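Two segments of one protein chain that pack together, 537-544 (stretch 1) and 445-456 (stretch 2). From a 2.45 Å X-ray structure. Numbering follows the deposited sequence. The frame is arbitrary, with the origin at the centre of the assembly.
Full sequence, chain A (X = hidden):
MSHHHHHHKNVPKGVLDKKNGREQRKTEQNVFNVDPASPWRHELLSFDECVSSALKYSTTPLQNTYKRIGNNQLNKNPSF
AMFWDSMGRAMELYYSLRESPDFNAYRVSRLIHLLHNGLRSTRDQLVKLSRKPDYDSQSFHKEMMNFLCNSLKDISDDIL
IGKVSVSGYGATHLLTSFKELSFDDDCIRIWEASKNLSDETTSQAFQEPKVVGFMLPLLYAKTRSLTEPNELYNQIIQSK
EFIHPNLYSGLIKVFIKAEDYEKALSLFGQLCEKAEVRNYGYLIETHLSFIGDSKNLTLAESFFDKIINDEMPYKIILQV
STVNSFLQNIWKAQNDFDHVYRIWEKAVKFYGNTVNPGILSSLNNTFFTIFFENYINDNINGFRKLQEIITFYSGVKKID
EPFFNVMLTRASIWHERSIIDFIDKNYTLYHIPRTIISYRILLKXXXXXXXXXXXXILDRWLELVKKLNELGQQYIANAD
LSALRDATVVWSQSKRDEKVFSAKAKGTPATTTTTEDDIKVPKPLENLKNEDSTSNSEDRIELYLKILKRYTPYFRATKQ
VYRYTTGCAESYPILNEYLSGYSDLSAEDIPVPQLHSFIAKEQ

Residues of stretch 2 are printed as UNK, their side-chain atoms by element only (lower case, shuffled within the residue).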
# COMPACT_ATOMS: atom_id res chain seq x y z
N SER A 537 19.75 19.34 30.72
CA SER A 537 19.53 19.23 29.28
C SER A 537 20.84 18.98 28.54
O SER A 537 20.99 19.38 27.38
CB SER A 537 18.85 20.49 28.74
OG SER A 537 17.57 20.66 29.31
N GLU A 538 21.79 18.33 29.20
CA GLU A 538 23.08 18.03 28.60
C GLU A 538 23.18 16.62 28.05
O GLU A 538 24.12 16.33 27.30
CB GLU A 538 24.21 18.26 29.61
CG GLU A 538 24.35 19.70 30.10
CD GLU A 538 23.58 19.97 31.37
OE1 GLU A 538 23.19 18.99 32.05
OE2 GLU A 538 23.36 21.15 31.69
N ASP A 539 22.26 15.72 28.39
CA ASP A 539 22.33 14.33 27.96
C ASP A 539 20.94 13.83 27.62
O ASP A 539 20.05 13.82 28.48
CB ASP A 539 22.97 13.46 29.05
CG ASP A 539 23.49 12.14 28.51
OD1 ASP A 539 22.73 11.44 27.80
OD2 ASP A 539 24.66 11.81 28.77
N ARG A 540 20.75 13.42 26.36
CA ARG A 540 19.47 12.89 25.92
C ARG A 540 19.33 11.39 26.17
O ARG A 540 18.21 10.90 26.36
CB ARG A 540 19.26 13.17 24.43
CG ARG A 540 19.32 14.63 24.04
CD ARG A 540 18.88 14.80 22.60
NE ARG A 540 19.11 16.15 22.10
CZ ARG A 540 18.73 16.58 20.90
NH1 ARG A 540 18.97 17.82 20.52
NH2 ARG A 540 18.10 15.75 20.07
N ILE A 541 20.44 10.64 26.16
CA ILE A 541 20.36 9.20 26.35
C ILE A 541 19.90 8.88 27.77
O ILE A 541 19.16 7.91 28.00
CB ILE A 541 21.71 8.54 26.02
CG1 ILE A 541 22.03 8.72 24.53
CG2 ILE A 541 21.69 7.06 26.39
CD1 ILE A 541 23.30 8.04 24.10
N GLU A 542 20.32 9.69 28.75
CA GLU A 542 19.87 9.47 30.12
C GLU A 542 18.37 9.72 30.26
O GLU A 542 17.66 8.97 30.93
CB GLU A 542 20.65 10.37 31.08
CG GLU A 542 22.15 10.10 31.05
CD GLU A 542 22.88 10.81 32.17
OE1 GLU A 542 23.79 10.20 32.77
OE2 GLU A 542 22.54 11.98 32.45
N LEU A 543 17.86 10.78 29.62
CA LEU A 543 16.42 11.02 29.62
C LEU A 543 15.68 9.89 28.92
O LEU A 543 14.59 9.49 29.35
CB LEU A 543 16.11 12.36 28.95
CG LEU A 543 14.63 12.74 28.87
CD1 LEU A 543 14.07 12.96 30.27
CD2 LEU A 543 14.43 13.96 28.01
N TYR A 544 16.26 9.36 27.84
CA TYR A 544 15.64 8.26 27.11
C TYR A 544 15.50 7.02 27.98
O TYR A 544 14.44 6.39 28.01
CB TYR A 544 16.46 7.97 25.86
CG TYR A 544 16.13 6.67 25.16
CD1 TYR A 544 15.01 6.57 24.34
CD2 TYR A 544 16.95 5.56 25.30
CE1 TYR A 544 14.72 5.38 23.69
CE2 TYR A 544 16.66 4.38 24.65
CZ TYR A 544 15.55 4.29 23.85
OH TYR A 544 15.26 3.12 23.20
N UNK A 445 10.83 14.62 15.23
CA UNK A 445 11.50 15.74 14.58
C UNK A 445 12.61 16.34 15.44
O UNK A 445 13.56 16.92 14.91
c UNK A 445 10.48 16.82 14.22
o UNK A 445 9.51 16.32 13.31
N UNK A 446 12.51 16.20 16.76
CA UNK A 446 13.53 16.76 17.65
C UNK A 446 14.88 16.10 17.47
O UNK A 446 15.91 16.70 17.81
c UNK A 446 13.07 16.66 19.10
c UNK A 446 11.77 17.40 19.43
c UNK A 446 11.87 18.86 19.03
c UNK A 446 11.44 17.27 20.91
N UNK A 447 14.92 14.87 16.94
CA UNK A 447 16.16 14.19 16.65
C UNK A 447 16.92 14.70 15.45
O UNK A 447 18.05 14.25 15.21
N UNK A 448 16.35 15.63 14.68
CA UNK A 448 17.02 16.20 13.52
C UNK A 448 17.53 17.62 13.75
O UNK A 448 18.14 18.19 12.84
o UNK A 448 15.78 14.87 11.89
c UNK A 448 16.08 16.20 12.31
N UNK A 449 17.29 18.21 14.92
CA UNK A 449 17.75 19.55 15.21
C UNK A 449 18.57 19.52 16.49
O UNK A 449 18.40 18.64 17.34
c UNK A 449 14.57 21.14 16.82
c UNK A 449 15.65 20.13 16.50
c UNK A 449 16.57 20.55 15.35
c UNK A 449 15.82 20.68 14.04
N UNK A 450 19.47 20.49 16.61
CA UNK A 450 20.23 20.67 17.84
C UNK A 450 19.62 21.70 18.77
O UNK A 450 19.85 21.63 19.99
o UNK A 450 23.55 20.28 16.28
c UNK A 450 22.38 20.04 16.66
c UNK A 450 21.67 21.07 17.52
o UNK A 450 21.77 18.99 16.37
N UNK A 451 18.83 22.63 18.24
CA UNK A 451 18.23 23.71 19.02
C UNK A 451 16.99 23.19 19.75
O UNK A 451 15.84 23.51 19.42
n UNK A 451 16.71 26.99 18.19
c UNK A 451 17.91 24.89 18.12
o UNK A 451 17.63 26.21 20.09
c UNK A 451 17.40 26.09 18.89
N UNK A 452 17.24 22.37 20.77
CA UNK A 452 16.19 21.87 21.64
C UNK A 452 16.84 21.37 22.92
O UNK A 452 18.06 21.21 23.00
c UNK A 452 15.37 20.76 20.97
o UNK A 452 14.39 20.26 21.90
c UNK A 452 16.26 19.62 20.52
N UNK A 453 16.01 21.12 23.93
CA UNK A 453 16.47 20.69 25.24
C UNK A 453 15.69 19.45 25.67
O UNK A 453 14.72 19.04 25.02
o UNK A 453 13.98 21.89 25.77
n UNK A 453 14.90 23.72 26.70
c UNK A 453 16.32 21.81 26.28
c UNK A 453 14.96 22.48 26.23
N UNK A 454 16.13 18.86 26.78
CA UNK A 454 15.42 17.71 27.33
C UNK A 454 14.03 18.07 27.84
O UNK A 454 13.19 17.18 28.00
c UNK A 454 17.47 16.35 27.95
n UNK A 454 18.02 15.47 28.78
c UNK A 454 16.24 17.08 28.46
o UNK A 454 17.93 16.59 26.83
N UNK A 455 13.77 19.36 28.08
CA UNK A 455 12.43 19.78 28.48
C UNK A 455 11.44 19.65 27.33
O UNK A 455 10.34 19.13 27.50
o UNK A 455 14.71 23.39 30.88
o UNK A 455 12.65 23.66 30.20
c UNK A 455 12.47 21.22 28.99
c UNK A 455 13.60 21.50 29.96
c UNK A 455 13.66 22.95 30.38
N UNK A 456 11.83 20.13 26.14
CA UNK A 456 10.95 20.02 24.98
C UNK A 456 10.74 18.57 24.57
O UNK A 456 9.65 18.20 24.12
c UNK A 456 11.12 21.75 21.50
c UNK A 456 10.57 20.90 22.62
o UNK A 456 10.59 21.67 20.37
c UNK A 456 11.50 20.83 23.82
o UNK A 456 12.09 22.50 21.75

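Position 445 carries one carbon and then one oxygen, and it lies beyond the reach of stretch 1. That short hydroxyl side chain is Ser445, whose oxygen is hydrogen-bonded elsewhere in the structure. Position 446 has four carbons, forked at the second, and its CB points toward stretch 1 without touching it; the fork makes it Leu446. Its backbone matters more here, for Arg540 NH2 donates to Leu446 O at 3.3 Å.

At 447 there are no side-chain atoms, so it is Gly447. Its bare CA lies 4.2 Å from Arg540 NH2, at the edge of the guanidinium. Position 448 shows one carbon and one oxygen, turned away from the contact: Ser448, whose backbone N bonds to Ser445 O at 3.1 Å and so helps to shape the turn.

Four carbons also mark 449, but here the fork is at the first and one arm is two carbons long, which gives Ile449. Its buried hydrocarbon does not touch stretch 1, whereas its carbonyl does: Arg540 NH1 makes a weak hydrogen bond to Ile449 O at 3.3 Å. Position 450 has two carbons, the second carrying two oxygens, and points away. This carboxylate is Asp450, with both oxygens hydrogen-bonded elsewhere in the structure. Position 451 ends in one oxygen and one nitrogen on its second carbon; it is Asn451, an exposed polar amide turned away from the contact.

At 452 a single carbon carries one oxygen and one carbon, the pattern of Thr452. Its methyl, CG2, comes within 3.3 Å of Arg540 NH1, oblique to the guanidinium. Position 453 has two carbons, then an oxygen and a nitrogen, and its CB is 3.5 Å from Ser537 OG. It is Asn453, the N-cap of the following helix: the backbone N of position 456 donates to Asn453 OD1 at 2.8 Å, satisfying an amide that the first turn would leave without a partner.

Position 454 has the same atom pattern, but its CB points toward stretch 1 and its terminal nitrogen is 2.6 Å from Asp539 O. An amide supplies such a donor, and the residue is Asn454: its ND2 gives the hydrogen bond to Asp539 O, while its OD1 lies 3.7 Å from Arg540 CG. Position 455 has three carbons, the third bearing two oxygens, and its second side-chain carbon lies 4.1 Å from Ser537 OG; it is Glu455, whose charged group suits this exposed site. The same pattern at 456, out of reach of stretch 1, gives Glu456.

The contact has two main anchors. Arg540 extends its long side chain so that the guanidinium meets the carbonyls of Leu446 and Ile449 at its edge, where its N-H groups point. Asn454 binds the backbone of Asp539, packs its CB 3.6 Å from Leu543 CD2, and through its own N makes a weak hydrogen bond to Ser537 OG at 3.4 Å. Polar recognition of backbone carbonyls thus combines with a small apolar patch.

Stretch 2 (445-456) SLGSIDNTNNEE
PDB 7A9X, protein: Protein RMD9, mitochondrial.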